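Local coordinates for beta-1,4-exocellulase (PDB 4B4H), which is a cellobiohydrolase of glycoside hydrolase family 6 that degrades cellulose, this chain being its catalytic domain, at residues A[23-28]-A[404-409]; A[169-174]-A[207-212]; A[214-219]-A[277-282]. All blocks are in the same frame, centred on the assembly; numbering follows the deposited sequence.

In the fold
The catalytic domain of this family 6 enzyme is a distorted beta/alpha barrel, with the three contacts on two opposite sides of the chain's centre. Contact 1 joins the loop after helix 16-24 to the start of helix 406-414, early residues to late, with contacts 2 and then 3 between them in sequence. Contacts 2 and 3 lie about 38 and 40 Å from it, centre to centre. They touch, centres about 11 Å apart: contact 2 joins helices 162-175 and 198-209, contact 3 the loops leading into adjacent parallel strands 221-224 and 283-287. Trp-404 of contact 1 neighbours a predicted substrate residue; Asp-281 of contact 3 is a calcium ligand in a structure of this protein, with none bound here.

Contact 1 of 3, residues A[23-28]-A[404-409]; sequences AAEPGG and WFSAQF
Glu-25 reaches from the loop after helix 16-24 to Trp-404, just before helix 406-414, and to Ser-406 and Phe-409 in its first turn. Its CB lies 3.6 Å from Phe-409 CE2, and its CG meets the same ring obliquely, 3.6 Å from Phe-409 CD2. The chain then bends at CB-CG (chi2 -75°), which turns CD away from an extended course and brings the carboxylate to the tryptophan and the serine. There OE2 takes two hydrogen bonds. Trp-404 NE1 donates at 2.8 Å to Glu-25 OE2, on its anti side, with the oxygen close to the indole plane and an N-H...O angle of 155°. Ser-406 OG donates to Glu-25 OE2 from the syn side at 2.6 Å. The same OG lies 2.8 Å from Glu-25 OE1, so the hydroxyl sits near both oxygens. Carboxylate and indole planes are only 19° apart. At the foot of the loop, Gly-28 CA meets the edge of the Phe-409 ring, 4.0 Å from CE2, where Gly-28 closes a type II turn begun at Glu-25. Trp-404 also packs near Glu-357, a predicted substrate-binding residue. Two neutral donors on one carboxylate oxygen, with the aliphatic part of the chain packed against Phe-409, would probably stabilise the negative charge and fix the rotation of both the carboxylate and the indole.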
loop_
_atom_site.group_PDB
_atom_site.type_symbol
_atom_site.label_atom_id
_atom_site.label_comp_id
_atom_site.label_asym_id
_atom_site.label_seq_id
_atom_site.Cartn_x
_atom_site.Cartn_y
_atom_site.Cartn_z
ATOM N N ALA A 23 -20.575 3.460 8.246
ATOM C CA ALA A 23 -22.015 3.748 8.225
ATOM C C ALA A 23 -22.458 4.647 9.379
ATOM O O ALA A 23 -23.491 5.313 9.276
ATOM C CB ALA A 23 -22.828 2.455 8.223
ATOM N N ALA A 24 -21.685 4.653 10.468
ATOM C CA ALA A 24 -22.000 5.463 11.648
ATOM C C ALA A 24 -21.683 6.944 11.473
ATOM O O ALA A 24 -22.237 7.788 12.179
ATOM C CB ALA A 24 -21.278 4.925 12.866
ATOM N N GLU A 25 -20.773 7.259 10.557
ATOM C CA GLU A 25 -20.439 8.651 10.265
ATOM C C GLU A 25 -21.488 9.280 9.361
ATOM O O GLU A 25 -22.015 8.607 8.480
ATOM C CB GLU A 25 -19.073 8.742 9.594
ATOM C CG GLU A 25 -17.940 8.251 10.473
ATOM C CD GLU A 25 -17.570 9.227 11.572
ATOM O OE1 GLU A 25 -18.069 10.376 11.569
ATOM O OE2 GLU A 25 -16.762 8.847 12.442
ATOM N N PRO A 26 -21.785 10.576 9.568
ATOM C CA PRO A 26 -22.737 11.254 8.682
ATOM C C PRO A 26 -22.392 11.034 7.213
ATOM O O PRO A 26 -21.320 11.422 6.755
ATOM C CB PRO A 26 -22.591 12.733 9.067
ATOM C CG PRO A 26 -22.111 12.703 10.475
ATOM C CD PRO A 26 -21.260 11.475 10.611
ATOM N N GLY A 27 -23.288 10.365 6.495
ATOM C CA GLY A 27 -23.101 10.089 5.070
ATOM C C GLY A 27 -22.206 8.900 4.771
ATOM O O GLY A 27 -21.979 8.567 3.610
ATOM N N GLY A 28 -21.711 8.255 5.827
ATOM C CA GLY A 28 -20.824 7.105 5.692
ATOM C C GLY A 28 -21.450 5.875 5.062
ATOM O O GLY A 28 -20.745 5.016 4.551
ATOM N N TRP A 404 -10.112 4.439 14.871
ATOM C CA TRP A 404 -10.994 5.259 14.065
ATOM C C TRP A 404 -10.659 6.733 14.139
ATOM O O TRP A 404 -10.485 7.278 15.230
ATOM C CB TRP A 404 -12.446 5.021 14.450
ATOM C CG TRP A 404 -13.347 5.545 13.376
ATOM C CD1 TRP A 404 -14.145 6.679 13.421
ATOM C CD2 TRP A 404 -13.505 5.010 12.021
ATOM N NE1 TRP A 404 -14.792 6.861 12.225
ATOM C CE2 TRP A 404 -14.451 5.893 11.343
ATOM C CE3 TRP A 404 -12.975 3.924 11.327
ATOM C CZ2 TRP A 404 -14.853 5.672 10.039
ATOM C CZ3 TRP A 404 -13.381 3.710 10.013
ATOM C CH2 TRP A 404 -14.300 4.560 9.385
ATOM N N PHE A 405 -10.560 7.390 12.982
ATOM C CA PHE A 405 -10.176 8.806 12.909
ATOM C C PHE A 405 -11.293 9.571 12.208
ATOM O O PHE A 405 -11.312 9.655 10.978
ATOM C CB PHE A 405 -8.847 8.919 12.147
ATOM C CG PHE A 405 -8.165 10.268 12.231
ATOM C CD1 PHE A 405 -8.638 11.302 13.030
ATOM C CD2 PHE A 405 -7.005 10.487 11.491
ATOM C CE1 PHE A 405 -7.980 12.529 13.077
ATOM C CE2 PHE A 405 -6.343 11.702 11.531
ATOM C CZ PHE A 405 -6.829 12.734 12.326
ATOM N N SER A 406 -12.233 10.100 12.999
ATOM C CA SER A 406 -13.482 10.647 12.455
ATOM C C SER A 406 -13.284 11.913 11.620
ATOM O O SER A 406 -13.810 12.028 10.502
ATOM C CB SER A 406 -14.512 10.884 13.570
ATOM O OG SER A 406 -15.778 11.193 13.009
ATOM N N ALA A 407 -12.537 12.872 12.160
ATOM C CA ALA A 407 -12.150 14.045 11.388
ATOM C C ALA A 407 -11.584 13.664 10.004
ATOM O O ALA A 407 -11.994 14.230 8.984
ATOM C CB ALA A 407 -11.178 14.920 12.173
ATOM N N GLN A 408 -10.700 12.672 9.957
ATOM C CA GLN A 408 -10.138 12.222 8.686
ATOM C C GLN A 408 -11.161 11.530 7.790
ATOM O O GLN A 408 -11.133 11.716 6.575
ATOM C CB GLN A 408 -8.946 11.296 8.920
ATOM C CG GLN A 408 -8.069 11.068 7.691
ATOM C CD GLN A 408 -7.216 9.816 7.796
ATOM O OE1 GLN A 408 -7.582 8.851 8.458
ATOM N NE2 GLN A 408 -6.072 9.836 7.131
ATOM N N PHE A 409 -12.045 10.723 8.373
ATOM C CA PHE A 409 -13.068 10.075 7.548
ATOM C C PHE A 409 -14.025 11.092 6.907
ATOM O O PHE A 409 -14.315 11.013 5.711
ATOM C CB PHE A 409 -13.841 8.992 8.306
ATOM C CG PHE A 409 -14.856 8.279 7.457
ATOM C CD1 PHE A 409 -14.511 7.134 6.728
ATOM C CD2 PHE A 409 -16.169 8.750 7.388
ATOM C CE1 PHE A 409 -15.459 6.483 5.946
ATOM C CE2 PHE A 409 -17.109 8.104 6.595
ATOM C CZ PHE A 409 -16.752 6.971 5.886
#

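Contact 2 of 3, residues A[169-174]-A[207-212]; sequences YALRKL and EAANAS
Tyr-169 meets Ser-212 where the backbones of the two segments come nearest, with the serine CB 3.5 Å from Tyr-169 N and 4.2 Å from Tyr-169 CB. Its ring turns elsewhere: Lys-173 CG covers one face toward the rim, and the OH bonds to Asp-112 on helix 103-121. The hydroxyl of Ser-212 is likewise engaged outside the pair, bonded to Asn-165 O one turn earlier on helix 162-175. Leu-171 supplies the buried apolar part. Its CD1 lies 3.8 Å from Ala-209 CA and 4.4 Å from Ala-209 CB, at the end of helix 198-209, while the same side chain packs on Asn-182 and Ile-184 of strand 180-185. Next comes Arg-172, whose chain bends at chi3 (60°), putting NE beside the carbonyl of Ser-212. NE donates to Ser-212 O at 2.8 Å with an N-H...O angle of 160°, and NH2 reaches Ser-212 O at 3.1 Å with a more bent angle of 140°. The guanidinium thus grips one carbonyl oxygen side-on, with that oxygen almost exactly in its plane. An alanine here would probably leave Ser-212 O without both of these N-H donors and the turn after helix 198-209 less firmly tied to its neighbour. Helices 162-175 and 198-209 precede the parallel strands 180-185 and 221-224, so the arrangement is that of neighbouring helices in consecutive beta-alpha-beta units, packed on the outside of the family 6 barrel.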
loop_
_atom_site.group_PDB
_atom_site.type_symbol
_atom_site.label_atom_id
_atom_site.label_comp_id
_atom_site.label_asym_id
_atom_site.label_seq_id
_atom_site.Cartn_x
_atom_site.Cartn_y
_atom_site.Cartn_z
ATOM N N TYR A 169 9.781 -16.697 2.239
ATOM C CA TYR A 169 9.065 -17.652 3.046
ATOM C C TYR A 169 7.537 -17.544 2.907
ATOM O O TYR A 169 6.854 -18.570 2.715
ATOM C CB TYR A 169 9.543 -17.564 4.514
ATOM C CG TYR A 169 9.041 -18.715 5.352
ATOM C CD1 TYR A 169 9.559 -20.003 5.168
ATOM C CD2 TYR A 169 8.031 -18.539 6.298
ATOM C CE1 TYR A 169 9.092 -21.075 5.894
ATOM C CE2 TYR A 169 7.555 -19.610 7.046
ATOM C CZ TYR A 169 8.102 -20.880 6.832
ATOM O OH TYR A 169 7.680 -21.998 7.532
ATOM N N ALA A 170 7.034 -16.302 2.932
ATOM C CA ALA A 170 5.594 -16.033 2.877
ATOM C C ALA A 170 5.096 -16.426 1.500
ATOM O O ALA A 170 4.054 -17.057 1.369
ATOM C CB ALA A 170 5.279 -14.568 3.164
ATOM N N LEU A 171 5.877 -16.079 0.486
ATOM C CA LEU A 171 5.482 -16.412 -0.870
ATOM C C LEU A 171 5.335 -17.912 -1.006
ATOM O O LEU A 171 4.357 -18.388 -1.559
ATOM C CB LEU A 171 6.489 -15.889 -1.873
ATOM C CG LEU A 171 6.390 -14.379 -2.074
ATOM C CD1 LEU A 171 7.609 -13.917 -2.852
ATOM C CD2 LEU A 171 5.114 -14.050 -2.843
ATOM N N ARG A 172 6.298 -18.673 -0.492
ATOM C CA ARG A 172 6.194 -20.117 -0.627
ATOM C C ARG A 172 5.041 -20.710 0.186
ATOM O O ARG A 172 4.293 -21.559 -0.305
ATOM C CB ARG A 172 7.498 -20.812 -0.234
ATOM C CG ARG A 172 7.341 -22.333 -0.183
ATOM C CD ARG A 172 8.668 -23.085 -0.237
ATOM N NE ARG A 172 9.551 -22.727 0.880
ATOM C CZ ARG A 172 9.508 -23.251 2.101
ATOM N NH1 ARG A 172 8.624 -24.209 2.434
ATOM N NH2 ARG A 172 10.390 -22.803 3.007
ATOM N N LYS A 173 4.944 -20.315 1.449
ATOM C CA LYS A 173 3.962 -20.908 2.354
ATOM C C LYS A 173 2.542 -20.607 1.908
ATOM O O LYS A 173 1.674 -21.488 1.910
ATOM C CB LYS A 173 4.184 -20.424 3.794
ATOM C CG LYS A 173 5.379 -21.017 4.550
ATOM C CD LYS A 173 5.423 -22.538 4.627
ATOM C CE LYS A 173 4.326 -23.138 5.495
ATOM N NZ LYS A 173 4.566 -24.591 5.730
ATOM N N LEU A 174 2.303 -19.363 1.520
ATOM C CA LEU A 174 0.977 -18.957 1.099
ATOM C C LEU A 174 0.783 -19.349 -0.361
ATOM O O LEU A 174 -0.295 -19.765 -0.746
ATOM C CB LEU A 174 0.760 -17.459 1.320
ATOM C CG LEU A 174 1.007 -16.926 2.738
ATOM C CD1 LEU A 174 0.538 -15.481 2.850
ATOM C CD2 LEU A 174 0.338 -17.794 3.800
ATOM N N GLU A 207 14.978 -11.277 -6.361
ATOM C CA GLU A 207 15.742 -11.930 -5.298
ATOM C C GLU A 207 14.793 -12.559 -4.270
ATOM O O GLU A 207 14.928 -13.746 -3.965
ATOM C CB GLU A 207 16.712 -10.944 -4.632
ATOM C CG GLU A 207 17.616 -11.548 -3.559
ATOM C CD GLU A 207 18.517 -10.518 -2.882
ATOM O OE1 GLU A 207 18.374 -9.313 -3.156
ATOM O OE2 GLU A 207 19.370 -10.921 -2.061
ATOM N N ALA A 208 13.834 -11.769 -3.778
ATOM C CA ALA A 208 12.874 -12.220 -2.740
ATOM C C ALA A 208 12.028 -13.394 -3.209
ATOM O O ALA A 208 11.826 -14.367 -2.486
ATOM C CB ALA A 208 11.969 -11.072 -2.300
ATOM N N ALA A 209 11.518 -13.276 -4.428
ATOM C CA ALA A 209 10.694 -14.316 -5.043
ATOM C C ALA A 209 11.415 -15.645 -5.221
ATOM O O ALA A 209 10.777 -16.685 -5.344
ATOM C CB ALA A 209 10.195 -13.823 -6.381
ATOM N N ASN A 210 12.742 -15.606 -5.286
ATOM C CA ASN A 210 13.526 -16.833 -5.391
ATOM C C ASN A 210 14.187 -17.264 -4.086
ATOM O O ASN A 210 14.885 -18.280 -4.059
ATOM C CB ASN A 210 14.565 -16.677 -6.491
ATOM C CG ASN A 210 13.938 -16.694 -7.857
ATOM O OD1 ASN A 210 13.711 -17.763 -8.423
ATOM N ND2 ASN A 210 13.613 -15.516 -8.383
ATOM N N ALA A 211 13.933 -16.512 -3.010
ATOM C CA ALA A 211 14.510 -16.801 -1.688
ATOM C C ALA A 211 13.680 -17.823 -0.898
ATOM O O ALA A 211 12.494 -17.986 -1.155
ATOM C CB ALA A 211 14.633 -15.508 -0.885
ATOM N N SER A 212 14.299 -18.488 0.086
ATOM C CA SER A 212 13.584 -19.372 1.028
ATOM C C SER A 212 12.765 -20.485 0.376
ATOM O O SER A 212 11.769 -20.952 0.958
ATOM C CB SER A 212 12.673 -18.558 1.950
ATOM O OG SER A 212 13.389 -17.534 2.605
#

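Contact 3 of 3, residues A[214-219]-A[277-282]; sequences STVDYV and GFRSDI
This contact joins two loops of the beta/alpha barrel, each leading from a helix into one of the adjacent parallel strands 221-224 and 283-287, with Val-216 and Val-219 packed on Phe-278 and a salt bridge between Asp-217 and Arg-279. Val-216 CG1 sits over one face of the Phe-278 ring in a CH-pi contact, 4.1 Å from the ring centroid and 20° off its normal. Val-219 CG2 comes instead to the ring edge, 3.9 Å from Phe-278 CE1, and the ring also stands edge-to-face against Phe-222. Toward the surface, Arg-279 NH1 donates to Asp-217 OD1 at 2.8 Å, on the anti side of the carboxylate, whose plane is turned 61° from the guanidinium. Arg-279 NE donates at 3.1 Å to Asp-281 OD1, at its syn lone pair, so the one guanidinium links two acids and probably eases their mutual repulsion. Asp-281 is a calcium ligand in another structure of this protein and touches Asp-4, a second ligand of that ion, although no calcium is bound to this chain here. An ST turn, in which Thr-215 OG1 accepts from Asp-217 N, shapes the loop that carries Asp-217. One water spans the loops, donating to Val-216 O at 2.7 Å and accepting from Arg-279 N at 3.0 Å.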
loop_
_atom_site.group_PDB
_atom_site.type_symbol
_atom_site.label_atom_id
_atom_site.label_comp_id
_atom_site.label_asym_id
_atom_site.label_seq_id
_atom_site.Cartn_x
_atom_site.Cartn_y
_atom_site.Cartn_z
ATOM N N SER A 214 11.143 -20.182 -2.520
ATOM C CA SER A 214 10.149 -19.610 -3.431
ATOM C C SER A 214 10.629 -19.598 -4.897
ATOM O O SER A 214 11.836 -19.735 -5.179
ATOM C CB SER A 214 9.742 -18.215 -2.957
ATOM O OG SER A 214 8.732 -17.623 -3.774
ATOM N N THR A 215 9.674 -19.519 -5.826
ATOM C CA THR A 215 9.965 -19.248 -7.239
ATOM C C THR A 215 9.015 -18.143 -7.671
ATOM O O THR A 215 8.080 -17.812 -6.932
ATOM C CB THR A 215 9.777 -20.458 -8.185
ATOM O OG1 THR A 215 8.382 -20.722 -8.360
ATOM C CG2 THR A 215 10.490 -21.713 -7.673
ATOM N N VAL A 216 9.252 -17.569 -8.850
ATOM C CA VAL A 216 8.324 -16.576 -9.441
ATOM C C VAL A 216 6.914 -17.133 -9.607
ATOM O O VAL A 216 5.952 -16.383 -9.657
ATOM C CB VAL A 216 8.849 -15.992 -10.781
ATOM C CG1 VAL A 216 10.206 -15.319 -10.581
ATOM C CG2 VAL A 216 8.898 -17.055 -11.888
ATOM N N ASP A 217 6.798 -18.456 -9.672
ATOM C CA ASP A 217 5.503 -19.129 -9.779
ATOM C C ASP A 217 4.616 -18.995 -8.524
ATOM O O ASP A 217 3.444 -19.393 -8.540
ATOM C CB ASP A 217 5.728 -20.592 -10.169
ATOM C CG ASP A 217 6.181 -20.746 -11.632
ATOM O OD1 ASP A 217 5.504 -20.209 -12.528
ATOM O OD2 ASP A 217 7.209 -21.401 -11.900
ATOM N N TYR A 218 5.173 -18.432 -7.442
ATOM C CA TYR A 218 4.377 -18.103 -6.250
ATOM C C TYR A 218 3.975 -16.622 -6.183
ATOM O O TYR A 218 3.361 -16.180 -5.208
ATOM C CB TYR A 218 5.111 -18.511 -4.967
ATOM C CG TYR A 218 5.423 -19.983 -4.900
ATOM C CD1 TYR A 218 4.438 -20.950 -5.137
ATOM C CD2 TYR A 218 6.711 -20.408 -4.616
ATOM C CE1 TYR A 218 4.746 -22.299 -5.078
ATOM C CE2 TYR A 218 7.031 -21.751 -4.556
ATOM C CZ TYR A 218 6.046 -22.693 -4.786
ATOM O OH TYR A 218 6.388 -24.020 -4.736
ATOM N N VAL A 219 4.329 -15.855 -7.214
ATOM C CA VAL A 219 3.938 -14.445 -7.276
ATOM C C VAL A 219 2.905 -14.244 -8.366
ATOM O O VAL A 219 3.169 -14.514 -9.539
ATOM C CB VAL A 219 5.150 -13.524 -7.520
ATOM C CG1 VAL A 219 4.717 -12.055 -7.517
ATOM C CG2 VAL A 219 6.190 -13.743 -6.431
ATOM N N GLY A 277 12.177 -11.940 -15.197
ATOM C CA GLY A 277 11.882 -13.365 -15.106
ATOM C C GLY A 277 10.637 -13.771 -14.340
ATOM O O GLY A 277 10.511 -14.924 -13.944
ATOM N N PHE A 278 9.722 -12.825 -14.135
ATOM C CA PHE A 278 8.420 -13.122 -13.541
ATOM C C PHE A 278 7.467 -13.643 -14.621
ATOM O O PHE A 278 7.727 -13.481 -15.821
ATOM C CB PHE A 278 7.845 -11.879 -12.852
ATOM C CG PHE A 278 8.433 -11.620 -11.494
ATOM C CD1 PHE A 278 7.880 -12.214 -10.364
ATOM C CD2 PHE A 278 9.544 -10.797 -11.339
ATOM C CE1 PHE A 278 8.413 -11.997 -9.109
ATOM C CE2 PHE A 278 10.093 -10.577 -10.081
ATOM C CZ PHE A 278 9.521 -11.169 -8.967
ATOM N N ARG A 279 6.372 -14.265 -14.189
ATOM C CA ARG A 279 5.408 -14.873 -15.112
ATOM C C ARG A 279 4.773 -13.838 -16.029
ATOM O O ARG A 279 4.464 -12.730 -15.587
ATOM C CB ARG A 279 4.318 -15.600 -14.327
ATOM C CG ARG A 279 4.811 -16.795 -13.523
ATOM C CD ARG A 279 3.623 -17.550 -12.946
ATOM N NE ARG A 279 2.647 -17.839 -13.995
ATOM C CZ ARG A 279 2.443 -19.044 -14.517
ATOM N NH1 ARG A 279 3.128 -20.092 -14.079
ATOM N NH2 ARG A 279 1.545 -19.205 -15.477
ATOM N N SER A 280 4.563 -14.218 -17.293
ATOM C CA SER A 280 4.052 -13.311 -18.334
ATOM C C SER A 280 2.657 -12.771 -18.021
ATOM O O SER A 280 2.262 -11.716 -18.530
ATOM C CB SER A 280 4.034 -14.015 -19.703
ATOM O OG SER A 280 2.718 -14.457 -20.035
ATOM N N ASP A 281 1.920 -13.507 -17.196
ATOM C CA ASP A 281 0.547 -13.164 -16.851
ATOM C C ASP A 281 0.403 -12.480 -15.480
ATOM O O ASP A 281 -0.678 -12.500 -14.892
ATOM C CB ASP A 281 -0.354 -14.403 -16.946
ATOM C CG ASP A 281 0.071 -15.514 -16.001
ATOM O OD1 ASP A 281 1.291 -15.699 -15.813
ATOM O OD2 ASP A 281 -0.813 -16.200 -15.449
ATOM N N ILE A 282 1.467 -11.859 -14.973
ATOM C CA ILE A 282 1.302 -11.058 -13.747
ATOM C C ILE A 282 0.358 -9.881 -13.999
ATOM O O ILE A 282 0.373 -9.267 -15.071
ATOM C CB ILE A 282 2.623 -10.600 -13.044
ATOM C CG1 ILE A 282 3.597 -9.883 -13.991
ATOM C CG2 ILE A 282 3.306 -11.765 -12.320
ATOM C CD1 ILE A 282 4.746 -9.210 -13.254
HETATM O O HOH W 1 5.633 -14.281 -11.313
#